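Local coordinates for protein bacterioferritin (PDB 3UOI) that probably stores iron, oxidising ferrous iron with dioxygen at a ferroxidase centre and laying down the ferric mineral inside a hollow, haem-containing shell of 24 subunits, at residues 4-9 against 111-116; 28-33 against 79-84; 87-92 against 134-139; 105-110 against 121-126. All blocks are in the same frame, centred on the assembly; numbering follows the deposited sequence.

Overall arrangement
The four contacts sample both ends of one ferritin-like four-helix bundle, built from helices 7-36, 40-66, 85-112 and 116-146. Contacts 1 and 4 sit together at one end, centres about 11 Å apart, where helix 85-112 turns into helix 116-146; contacts 2 and 3, centres about 12 Å apart, lie toward the other. The centres of contacts 1 and 2 are about 35 Å apart. Contacts 3 and 4 join the same antiparallel helix pair. Along the chain, contact 2 closes before contacts 3 and 4 open, while contact 1 ties the N-terminus to residues 111-116. Contacts 3 and 4 thus probably hold the pair together on either side of the predicted iron ligands E96, E129 and H132.

Contact 1: residues 4-9 against 111-116; sequences QGDPDV and REKQDT
K113 reaches across from the end of helix 85-112 to two acidic side chains at the start of helix 7-36. Its ammonium NZ forms a salt bridge with D8, 3.1 Å from OD2, approaching on the anti side of that oxygen and 28° out of the carboxylate plane. A second, long ion pair of 4.0 Å joins the same NZ to OD1 of D6, making a small surface charge network.

D6 has another task as N-cap of helix 7-36. With CG anti to the backbone N (chi1 165°), its OD2 accepts from V9 N through the anti lone pair at 3.1 Å, and weakly from D8 N. The facing helix finishes in a Schellman motif, with Q114 (positive phi) as C-prime, so a helix start and a helix end meet at this tip of the ferritin four-helix bundle. D115 in turn is the N-cap of helix 116-146, and its OD2 is also hydrogen-bonded to S118 OG.

A water accepts from the backbone D6 N and donates to the side-chain D115 OD2 at 2.8 Å. Apolar contact comes from V9, whose CG2 lies 4.1 Å from K113 CG, while CG1 lies near D115 OD2.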
# COMPACT_ATOMS: atom_id res chain seq x y z
N GLN A 4 4.57 52.52 -23.41
CA GLN A 4 4.10 52.40 -24.78
C GLN A 4 5.13 51.88 -25.81
O GLN A 4 6.19 52.39 -25.89
CB GLN A 4 3.41 53.69 -25.27
CG GLN A 4 1.86 53.68 -25.15
CD GLN A 4 1.12 54.98 -25.51
OE1 GLN A 4 1.52 56.07 -25.14
NE2 GLN A 4 -0.01 54.85 -26.15
N GLY A 5 4.79 50.88 -26.60
CA GLY A 5 5.71 50.38 -27.60
C GLY A 5 6.04 51.25 -28.80
O GLY A 5 5.24 52.05 -29.18
N ASP A 6 7.21 51.06 -29.41
CA ASP A 6 7.59 51.77 -30.62
C ASP A 6 6.61 51.39 -31.70
O ASP A 6 6.34 50.26 -31.90
CB ASP A 6 9.01 51.44 -31.04
CG ASP A 6 9.37 51.86 -32.48
OD1 ASP A 6 10.20 52.76 -32.70
OD2 ASP A 6 8.91 51.22 -33.42
N PRO A 7 6.10 52.37 -32.40
CA PRO A 7 5.05 52.18 -33.38
C PRO A 7 5.38 51.29 -34.55
O PRO A 7 4.48 50.67 -34.98
CB PRO A 7 4.76 53.60 -33.83
CG PRO A 7 5.10 54.39 -32.73
CD PRO A 7 6.34 53.79 -32.17
N ASP A 8 6.60 51.27 -35.07
CA ASP A 8 7.01 50.34 -36.12
C ASP A 8 6.97 48.91 -35.57
O ASP A 8 6.62 48.02 -36.26
CB ASP A 8 8.42 50.60 -36.67
CG ASP A 8 8.65 52.00 -37.14
OD1 ASP A 8 7.72 52.72 -37.34
OD2 ASP A 8 9.80 52.36 -37.32
N VAL A 9 7.36 48.74 -34.31
CA VAL A 9 7.31 47.44 -33.70
C VAL A 9 5.90 46.93 -33.58
O VAL A 9 5.65 45.80 -33.82
CB VAL A 9 7.98 47.34 -32.33
CG1 VAL A 9 7.85 45.94 -31.80
CG2 VAL A 9 9.41 47.71 -32.38
N ARG A 111 15.46 45.17 -32.65
CA ARG A 111 16.69 45.39 -31.90
C ARG A 111 17.28 46.81 -32.10
O ARG A 111 17.78 47.42 -31.22
CB ARG A 111 17.68 44.27 -32.08
CG ARG A 111 17.21 42.99 -31.51
CD ARG A 111 18.18 41.86 -31.69
NE ARG A 111 17.80 40.72 -30.90
CZ ARG A 111 18.15 40.54 -29.64
NH1 ARG A 111 18.92 41.39 -29.03
NH2 ARG A 111 17.74 39.49 -29.00
N GLU A 112 17.18 47.31 -33.30
CA GLU A 112 17.57 48.69 -33.58
C GLU A 112 16.70 49.67 -32.76
O GLU A 112 17.12 50.74 -32.42
CB GLU A 112 17.55 48.99 -35.07
CG GLU A 112 18.52 48.11 -35.86
CD GLU A 112 18.48 48.27 -37.39
OE1 GLU A 112 17.45 48.64 -37.98
OE2 GLU A 112 19.49 47.94 -37.99
N LYS A 113 15.47 49.28 -32.47
CA LYS A 113 14.57 50.11 -31.68
C LYS A 113 14.68 49.93 -30.20
O LYS A 113 13.88 50.41 -29.51
CB LYS A 113 13.13 49.84 -32.03
CG LYS A 113 12.89 49.71 -33.43
CD LYS A 113 13.38 50.88 -34.13
CE LYS A 113 12.81 50.97 -35.50
NZ LYS A 113 12.57 52.31 -35.88
N GLN A 114 15.67 49.17 -29.76
CA GLN A 114 15.90 48.82 -28.37
C GLN A 114 14.75 48.08 -27.63
O GLN A 114 14.49 48.31 -26.52
CB GLN A 114 16.40 50.03 -27.61
CG GLN A 114 17.62 50.54 -28.22
CD GLN A 114 18.32 51.65 -27.45
OE1 GLN A 114 17.86 52.15 -26.46
NE2 GLN A 114 19.45 52.07 -28.00
N ASP A 115 14.12 47.14 -28.31
CA ASP A 115 13.02 46.37 -27.75
C ASP A 115 13.39 44.90 -27.80
O ASP A 115 13.08 44.22 -28.73
CB ASP A 115 11.75 46.59 -28.54
CG ASP A 115 10.62 45.87 -27.94
OD1 ASP A 115 10.93 45.01 -27.19
OD2 ASP A 115 9.48 46.16 -28.19
N THR A 116 14.16 44.46 -26.84
CA THR A 116 14.67 43.11 -26.87
C THR A 116 13.60 42.07 -26.58
O THR A 116 13.63 40.98 -27.03
CB THR A 116 15.91 42.95 -26.06
OG1 THR A 116 15.74 43.58 -24.83
CG2 THR A 116 17.12 43.57 -26.80
O HOH W 1 9.01 48.87 -28.35

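Contact 2: residues 28-33 against 79-84; sequences FLHSKM and LRIGQT. With HEM (protoporphyrin IX containing Fe), chain B.
In the long connection that precedes helix 85-112 of the ferritin-like bundle, residues 79-84 run beside helix 7-36, with H30 meeting the backbone at I81 and G82. The G82 N-H points at H30 NE2, 3.0 Å away and fairly straight at 160°, though the donor is tilted 29° from the ring plane. NE2 therefore acts as acceptor here, and the other ring nitrogen, ND1, makes a weak hydrogen bond to D92 on helix 85-112. I81 CA lies at the edge of the imidazole, 3.4 Å from NE2.

I81 spreads its branches over two further side chains of the helix. Its CD1 meets L29 CD2 at 3.6 Å, the two side chains crossing at about a right angle, while CG2 packs against M33 SD at 3.8 Å. The bend of M33 at its last torsion (chi3 72°) brings CE against the carbonyl O of G82, 3.3 Å away, and to the amide end of Q83. That carbonyl accepts a hydrogen bond from Q88 NE2.

Earlier in the same helix, F28 faces the haem: the methyl carbon CMB lies 3.3 Å above the ring plane, over its centre. K32 forms salt bridges to D62 and E58 of a neighbouring subunit. Helix 7-36 thus holds the loop through H30 and contributes through F28 to the intersubunit haem pocket characteristic of bacterioferritins.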
# COMPACT_ATOMS: atom_id res chain seq x y z
N PHE A 28 -5.94 24.50 -39.11
CA PHE A 28 -7.02 23.74 -38.51
C PHE A 28 -7.89 23.07 -39.52
O PHE A 28 -8.06 21.90 -39.46
CB PHE A 28 -7.92 24.60 -37.62
CG PHE A 28 -8.83 23.81 -36.71
CD1 PHE A 28 -8.38 23.33 -35.48
CD2 PHE A 28 -10.12 23.53 -37.05
CE1 PHE A 28 -9.21 22.62 -34.64
CE2 PHE A 28 -10.95 22.81 -36.19
CZ PHE A 28 -10.48 22.37 -34.99
N LEU A 29 -8.38 23.84 -40.49
CA LEU A 29 -9.29 23.34 -41.50
C LEU A 29 -8.61 22.25 -42.29
O LEU A 29 -9.19 21.30 -42.59
CB LEU A 29 -9.82 24.41 -42.40
CG LEU A 29 -10.78 23.93 -43.46
CD1 LEU A 29 -12.11 23.64 -42.94
CD2 LEU A 29 -10.87 24.93 -44.49
N HIS A 30 -7.33 22.40 -42.53
CA HIS A 30 -6.55 21.37 -43.18
C HIS A 30 -6.54 20.06 -42.37
O HIS A 30 -6.68 19.01 -42.92
CB HIS A 30 -5.13 21.82 -43.47
CG HIS A 30 -4.97 22.55 -44.75
ND1 HIS A 30 -3.76 23.00 -45.20
CD2 HIS A 30 -5.87 22.92 -45.68
CE1 HIS A 30 -3.93 23.63 -46.34
NE2 HIS A 30 -5.20 23.59 -46.65
N SER A 31 -6.40 20.18 -41.05
CA SER A 31 -6.45 19.03 -40.18
C SER A 31 -7.81 18.31 -40.17
O SER A 31 -7.86 17.11 -40.18
CB SER A 31 -5.94 19.34 -38.78
OG SER A 31 -6.93 19.64 -37.92
N LYS A 32 -8.89 19.06 -40.15
CA LYS A 32 -10.21 18.49 -40.27
C LYS A 32 -10.43 17.82 -41.63
O LYS A 32 -11.07 16.82 -41.71
CB LYS A 32 -11.28 19.53 -40.08
CG LYS A 32 -11.24 20.23 -38.81
CD LYS A 32 -11.34 19.37 -37.61
CE LYS A 32 -12.65 18.70 -37.45
NZ LYS A 32 -12.57 17.57 -36.62
N MET A 33 -9.95 18.45 -42.68
CA MET A 33 -10.05 17.93 -44.02
C MET A 33 -9.24 16.67 -44.11
O MET A 33 -9.64 15.77 -44.76
CB MET A 33 -9.57 18.91 -45.08
CG MET A 33 -10.41 20.15 -45.37
SD MET A 33 -9.72 21.19 -46.68
CE MET A 33 -9.95 20.31 -48.17
N LEU A 79 -6.21 32.64 -47.11
CA LEU A 79 -6.03 31.21 -47.02
C LEU A 79 -5.73 30.51 -48.36
O LEU A 79 -6.26 30.85 -49.38
CB LEU A 79 -7.30 30.62 -46.43
CG LEU A 79 -7.69 30.42 -44.95
CD1 LEU A 79 -7.00 31.26 -43.93
CD2 LEU A 79 -9.16 30.53 -44.81
N ARG A 80 -4.86 29.52 -48.33
CA ARG A 80 -4.63 28.65 -49.46
C ARG A 80 -5.06 27.28 -49.03
O ARG A 80 -4.38 26.65 -48.31
CB ARG A 80 -3.16 28.61 -49.82
CG ARG A 80 -2.64 29.78 -50.53
CD ARG A 80 -1.18 29.93 -50.33
NE ARG A 80 -0.85 30.84 -49.25
CZ ARG A 80 0.10 31.75 -49.32
NH1 ARG A 80 0.80 31.87 -50.43
NH2 ARG A 80 0.34 32.55 -48.31
N ILE A 81 -6.21 26.83 -49.46
CA ILE A 81 -6.71 25.58 -49.00
C ILE A 81 -6.55 24.43 -49.98
O ILE A 81 -7.11 24.43 -51.04
CB ILE A 81 -8.14 25.73 -48.69
CG1 ILE A 81 -8.33 26.75 -47.55
CG2 ILE A 81 -8.73 24.40 -48.48
CD1 ILE A 81 -8.00 26.32 -46.20
N GLY A 82 -5.72 23.47 -49.61
CA GLY A 82 -5.37 22.36 -50.44
C GLY A 82 -6.40 21.28 -50.64
O GLY A 82 -7.06 20.85 -49.74
N GLN A 83 -6.54 20.88 -51.88
CA GLN A 83 -7.52 19.89 -52.23
C GLN A 83 -6.88 18.51 -52.37
O GLN A 83 -7.50 17.55 -52.73
CB GLN A 83 -8.35 20.36 -53.42
CG GLN A 83 -9.59 21.25 -53.09
CD GLN A 83 -10.56 20.71 -52.00
OE1 GLN A 83 -10.67 19.52 -51.79
NE2 GLN A 83 -11.25 21.60 -51.32
N THR A 84 -5.59 18.46 -52.07
CA THR A 84 -4.81 17.26 -51.95
C THR A 84 -3.81 17.40 -50.82
O THR A 84 -3.64 18.46 -50.33
CB THR A 84 -4.13 16.79 -53.25
OG1 THR A 84 -3.23 17.78 -53.73
CG2 THR A 84 -5.10 16.48 -54.28
CHA HEM B . -7.51 25.45 -27.94
CHB HEM B . -10.17 25.27 -31.94
CHC HEM B . -9.13 29.92 -32.76
CHD HEM B . -6.64 30.20 -28.63
C1A HEM B . -8.46 25.02 -28.85
C2A HEM B . -9.32 23.86 -28.77
C3A HEM B . -10.03 23.83 -29.91
C4A HEM B . -9.66 24.94 -30.71
CMA HEM B . -11.12 22.83 -30.34
CAA HEM B . -9.32 22.89 -27.55
CBA HEM B . -9.76 23.71 -26.32
CGA HEM B . -10.79 23.05 -25.42
O1A HEM B . -11.56 23.75 -24.66
O2A HEM B . -10.86 21.79 -25.43
C1B HEM B . -10.08 26.51 -32.56
C2B HEM B . -10.56 26.85 -33.89
C3B HEM B . -10.29 28.13 -34.12
C4B HEM B . -9.61 28.64 -32.93
CMB HEM B . -11.30 25.92 -34.89
CAB HEM B . -10.68 28.84 -35.45
CBB HEM B . -10.14 30.01 -35.78
C1C HEM B . -8.36 30.44 -31.73
C2C HEM B . -7.77 31.78 -31.69
C3C HEM B . -7.11 31.85 -30.52
C4C HEM B . -7.19 30.56 -29.84
CMC HEM B . -7.93 32.88 -32.78
CAC HEM B . -6.33 33.04 -29.96
CBC HEM B . -5.42 32.73 -29.03
C1D HEM B . -6.58 28.93 -28.12
C2D HEM B . -5.76 28.54 -27.00
C3D HEM B . -6.05 27.06 -26.83
C4D HEM B . -7.00 26.73 -27.82
CMD HEM B . -4.83 29.45 -26.13
CAD HEM B . -5.52 26.10 -25.79
CBD HEM B . -4.13 25.72 -26.27
CGD HEM B . -3.66 24.64 -25.33
O1D HEM B . -4.50 23.80 -24.88
O2D HEM B . -2.45 24.64 -25.03
NA HEM B . -8.69 25.61 -30.05
NB HEM B . -9.48 27.61 -32.00
NC HEM B . -7.97 29.78 -30.59
ND HEM B . -7.26 27.85 -28.65
FE HEM B . -8.28 27.74 -30.27

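Contact 3: residues 87-92 against 134-139; sequences EQFEAD and DYLETQ
Helices 85-112 and 116-146 run antiparallel where F89 faces L136, the axes of the two short segments 9.6 Å apart at closest with 151° between their N-to-C directions, and the CA atoms of this pair at 5.9 Å. F89 carries much of the contact. Its CD1 touches the CD2 branch of L136 obliquely at 3.6 Å. Over one face of the ring lies Q139 CB, 4.0 Å from the centroid and 18° off the normal, a CH-pi contact displaced toward the rim on the CE2 and CZ side. The other branch of L136, CD1, packs on D92 CB at 3.8 Å.

This pair forms one side of the ferritin four-helix bundle. L136 also touches E96 and lies close to H132, both predicted ligands of the second iron, so its packing probably borders the ferroxidase site. From helix 40-66, L42 touches F89 and Y135.

Q139 folds back on its own helix, bent at chi2 (-40°), and NE2 donates to Y135 O at 2.9 Å, nearly in its own amide plane. That carbonyl also receives Q139 N, and Q139 CG lies over a face of the Y135 ring. Beyond the pair, Q139 OE1 is bonded to Y151, and D92 OD2 to Q26.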
# COMPACT_ATOMS: atom_id res chain seq x y z
N GLU A 87 -0.93 19.58 -52.20
CA GLU A 87 -1.23 21.00 -52.22
C GLU A 87 -1.29 21.57 -50.80
O GLU A 87 -0.95 22.66 -50.61
CB GLU A 87 -2.53 21.36 -52.92
CG GLU A 87 -2.74 20.84 -54.26
CD GLU A 87 -4.10 21.18 -54.81
OE1 GLU A 87 -4.83 21.93 -54.19
OE2 GLU A 87 -4.44 20.68 -55.87
N GLN A 88 -1.80 20.79 -49.84
CA GLN A 88 -1.94 21.24 -48.44
C GLN A 88 -0.62 21.56 -47.75
O GLN A 88 -0.46 22.60 -47.20
CB GLN A 88 -2.77 20.26 -47.63
CG GLN A 88 -4.20 20.50 -47.78
CD GLN A 88 -5.09 19.48 -47.14
OE1 GLN A 88 -4.64 18.55 -46.52
NE2 GLN A 88 -6.34 19.68 -47.25
N PHE A 89 0.34 20.67 -47.88
CA PHE A 89 1.68 20.93 -47.43
C PHE A 89 2.27 22.15 -48.13
O PHE A 89 2.98 22.89 -47.54
CB PHE A 89 2.60 19.76 -47.71
CG PHE A 89 2.28 18.54 -46.98
CD1 PHE A 89 1.96 18.56 -45.67
CD2 PHE A 89 2.35 17.31 -47.61
CE1 PHE A 89 1.68 17.40 -45.02
CE2 PHE A 89 2.07 16.18 -46.96
CZ PHE A 89 1.72 16.22 -45.67
N GLU A 90 1.98 22.31 -49.41
CA GLU A 90 2.46 23.44 -50.19
C GLU A 90 1.94 24.79 -49.78
O GLU A 90 2.62 25.76 -49.78
CB GLU A 90 2.29 23.22 -51.66
CG GLU A 90 3.57 22.89 -52.26
CD GLU A 90 3.46 22.49 -53.67
OE1 GLU A 90 2.32 22.36 -54.15
OE2 GLU A 90 4.52 22.27 -54.28
N ALA A 91 0.68 24.78 -49.45
CA ALA A 91 -0.03 25.90 -48.93
C ALA A 91 0.49 26.31 -47.56
O ALA A 91 0.59 27.43 -47.24
CB ALA A 91 -1.49 25.58 -48.89
N ASP A 92 0.77 25.33 -46.73
CA ASP A 92 1.28 25.56 -45.41
C ASP A 92 2.69 26.11 -45.47
O ASP A 92 3.06 26.94 -44.73
CB ASP A 92 1.11 24.34 -44.54
CG ASP A 92 -0.36 24.00 -44.25
OD1 ASP A 92 -0.56 22.96 -43.71
OD2 ASP A 92 -1.29 24.72 -44.57
N ASP A 134 10.83 22.70 -42.28
CA ASP A 134 11.70 21.54 -42.42
C ASP A 134 10.81 20.29 -42.41
O ASP A 134 10.93 19.48 -43.25
CB ASP A 134 12.81 21.55 -41.36
CG ASP A 134 13.71 20.32 -41.39
OD1 ASP A 134 13.84 19.67 -42.36
OD2 ASP A 134 14.34 20.06 -40.39
N TYR A 135 9.86 20.23 -41.50
CA TYR A 135 8.91 19.14 -41.48
C TYR A 135 8.07 19.04 -42.73
O TYR A 135 7.87 17.99 -43.20
CB TYR A 135 7.95 19.27 -40.31
CG TYR A 135 6.69 18.46 -40.46
CD1 TYR A 135 6.64 17.14 -40.09
CD2 TYR A 135 5.58 19.02 -40.99
CE1 TYR A 135 5.51 16.42 -40.24
CE2 TYR A 135 4.46 18.32 -41.15
CZ TYR A 135 4.41 17.02 -40.78
OH TYR A 135 3.25 16.36 -40.97
N LEU A 136 7.60 20.14 -43.24
CA LEU A 136 6.77 20.16 -44.45
C LEU A 136 7.44 19.78 -45.81
O LEU A 136 6.86 19.09 -46.61
CB LEU A 136 6.03 21.48 -44.54
CG LEU A 136 4.96 21.80 -43.50
CD1 LEU A 136 4.58 23.23 -43.48
CD2 LEU A 136 3.76 21.00 -43.73
N GLU A 137 8.65 20.29 -46.02
CA GLU A 137 9.51 19.99 -47.13
C GLU A 137 9.94 18.53 -47.12
O GLU A 137 9.89 17.92 -48.10
CB GLU A 137 10.70 20.96 -47.20
CG GLU A 137 10.29 22.42 -47.26
CD GLU A 137 11.41 23.40 -47.42
OE1 GLU A 137 12.50 23.16 -46.98
OE2 GLU A 137 11.15 24.45 -47.95
N THR A 138 10.28 17.99 -45.96
CA THR A 138 10.55 16.58 -45.81
C THR A 138 9.32 15.73 -46.20
O THR A 138 9.48 14.71 -46.77
CB THR A 138 11.00 16.21 -44.41
OG1 THR A 138 12.29 16.69 -44.17
CG2 THR A 138 11.01 14.72 -44.23
N GLN A 139 8.11 16.16 -45.90
CA GLN A 139 6.96 15.41 -46.36
C GLN A 139 6.87 15.41 -47.89
O GLN A 139 6.63 14.42 -48.50
CB GLN A 139 5.63 15.89 -45.72
CG GLN A 139 5.58 15.98 -44.21
CD GLN A 139 6.26 14.85 -43.51
OE1 GLN A 139 5.74 13.78 -43.43
NE2 GLN A 139 7.43 15.09 -43.01

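Contact 4: residues 105-110 against 121-126; sequences PGIVMC and LLEKIV
I107 places CG1 anti to its carbonyl carbon (chi1 -64°), and a near-extended chi2 of 154° carries CD1 onward toward V126 on the facing helix. CG1 itself meets L122 CB at 3.8 Å, the two side chains sliding past each other in opposite directions. CD1 reaches V126 CG2 at 3.9 Å, and the remaining branch, CG2, lies 3.9 Å from E123 OE2. I107 is thus spread over three residues of helix 116-146.

L122 also turns its CD1 branch to C110, whose SG is 4.0 Å away. The two segments run antiparallel, their axes 9.8 Å apart and at 162°, close to the turn that joins helices 85-112 and 116-146 of the ferritin-like bundle. L12 of helix 7-36 touches both C110 and L122, and L100 and L103 pack on V126.

E123 is the polar member of an otherwise apolar cluster. Its OE2 forms salt bridges with R111 of its own chain and with R111 of a neighbouring subunit, which probably offset the cost of burying a carboxylate beside I107. Van der Waals packing therefore joins the two helices here, while the charge of E123 is shared between the two arginines.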
# COMPACT_ATOMS: atom_id res chain seq x y z
N PRO A 105 13.91 40.48 -41.33
CA PRO A 105 14.12 41.93 -41.24
C PRO A 105 13.54 42.54 -39.96
O PRO A 105 14.14 43.33 -39.33
CB PRO A 105 13.44 42.44 -42.48
CG PRO A 105 12.75 41.30 -43.04
CD PRO A 105 13.37 40.13 -42.63
N GLY A 106 12.38 42.09 -39.57
CA GLY A 106 11.69 42.60 -38.40
C GLY A 106 12.37 42.52 -37.05
O GLY A 106 12.29 43.42 -36.26
N ILE A 107 13.04 41.42 -36.79
CA ILE A 107 13.83 41.25 -35.59
C ILE A 107 14.99 42.29 -35.55
O ILE A 107 15.26 42.92 -34.57
CB ILE A 107 14.38 39.81 -35.50
CG1 ILE A 107 13.25 38.77 -35.36
CG2 ILE A 107 15.35 39.70 -34.45
CD1 ILE A 107 13.55 37.40 -35.84
N VAL A 108 15.65 42.46 -36.67
CA VAL A 108 16.70 43.43 -36.69
C VAL A 108 16.11 44.78 -36.39
O VAL A 108 16.64 45.51 -35.61
CB VAL A 108 17.44 43.46 -37.99
CG1 VAL A 108 18.32 44.66 -38.03
CG2 VAL A 108 18.23 42.25 -38.11
N MET A 109 14.97 45.08 -36.97
CA MET A 109 14.38 46.38 -36.68
C MET A 109 14.06 46.53 -35.20
O MET A 109 14.39 47.50 -34.61
CB MET A 109 13.17 46.64 -37.51
CG MET A 109 12.53 47.94 -37.18
SD MET A 109 11.32 47.90 -35.90
CE MET A 109 10.09 46.97 -36.68
N CYS A 110 13.47 45.50 -34.60
CA CYS A 110 13.14 45.53 -33.21
C CYS A 110 14.34 45.80 -32.35
O CYS A 110 14.23 46.56 -31.46
CB CYS A 110 12.52 44.23 -32.76
SG CYS A 110 10.92 44.01 -33.29
N LEU A 121 10.65 37.40 -28.60
CA LEU A 121 9.48 36.67 -28.96
C LEU A 121 9.48 36.29 -30.47
O LEU A 121 9.15 35.22 -30.82
CB LEU A 121 8.27 37.49 -28.61
CG LEU A 121 6.94 37.05 -29.17
CD1 LEU A 121 6.60 35.72 -28.70
CD2 LEU A 121 5.91 37.99 -28.86
N LEU A 122 9.88 37.21 -31.32
CA LEU A 122 9.89 36.98 -32.73
C LEU A 122 10.93 35.94 -33.07
O LEU A 122 10.77 35.18 -33.96
CB LEU A 122 10.00 38.26 -33.48
CG LEU A 122 8.86 39.22 -33.13
CD1 LEU A 122 8.98 40.53 -33.73
CD2 LEU A 122 7.53 38.64 -33.45
N GLU A 123 12.00 35.95 -32.30
CA GLU A 123 13.10 35.04 -32.46
C GLU A 123 12.65 33.59 -32.25
O GLU A 123 12.99 32.70 -33.00
CB GLU A 123 14.25 35.40 -31.53
CG GLU A 123 15.28 36.30 -32.16
CD GLU A 123 16.37 36.74 -31.21
OE1 GLU A 123 16.55 36.12 -30.18
OE2 GLU A 123 17.01 37.72 -31.51
N LYS A 124 11.85 33.40 -31.22
CA LYS A 124 11.26 32.10 -30.94
C LYS A 124 10.34 31.61 -32.02
O LYS A 124 10.43 30.50 -32.43
CB LYS A 124 10.61 32.11 -29.55
CG LYS A 124 11.61 32.37 -28.54
CD LYS A 124 11.16 32.52 -27.16
CE LYS A 124 12.34 32.25 -26.27
NZ LYS A 124 12.38 32.95 -24.98
N ILE A 125 9.51 32.49 -32.53
CA ILE A 125 8.58 32.16 -33.59
C ILE A 125 9.25 31.69 -34.87
O ILE A 125 8.84 30.76 -35.52
CB ILE A 125 7.68 33.33 -33.88
CG1 ILE A 125 6.80 33.64 -32.69
CG2 ILE A 125 6.91 33.12 -35.15
CD1 ILE A 125 5.92 34.65 -32.85
N VAL A 126 10.33 32.36 -35.20
CA VAL A 126 11.11 32.04 -36.33
C VAL A 126 11.70 30.66 -36.23
O VAL A 126 11.73 29.93 -37.19
CB VAL A 126 12.25 33.04 -36.55
CG1 VAL A 126 13.37 32.34 -37.24
CG2 VAL A 126 11.79 34.21 -37.34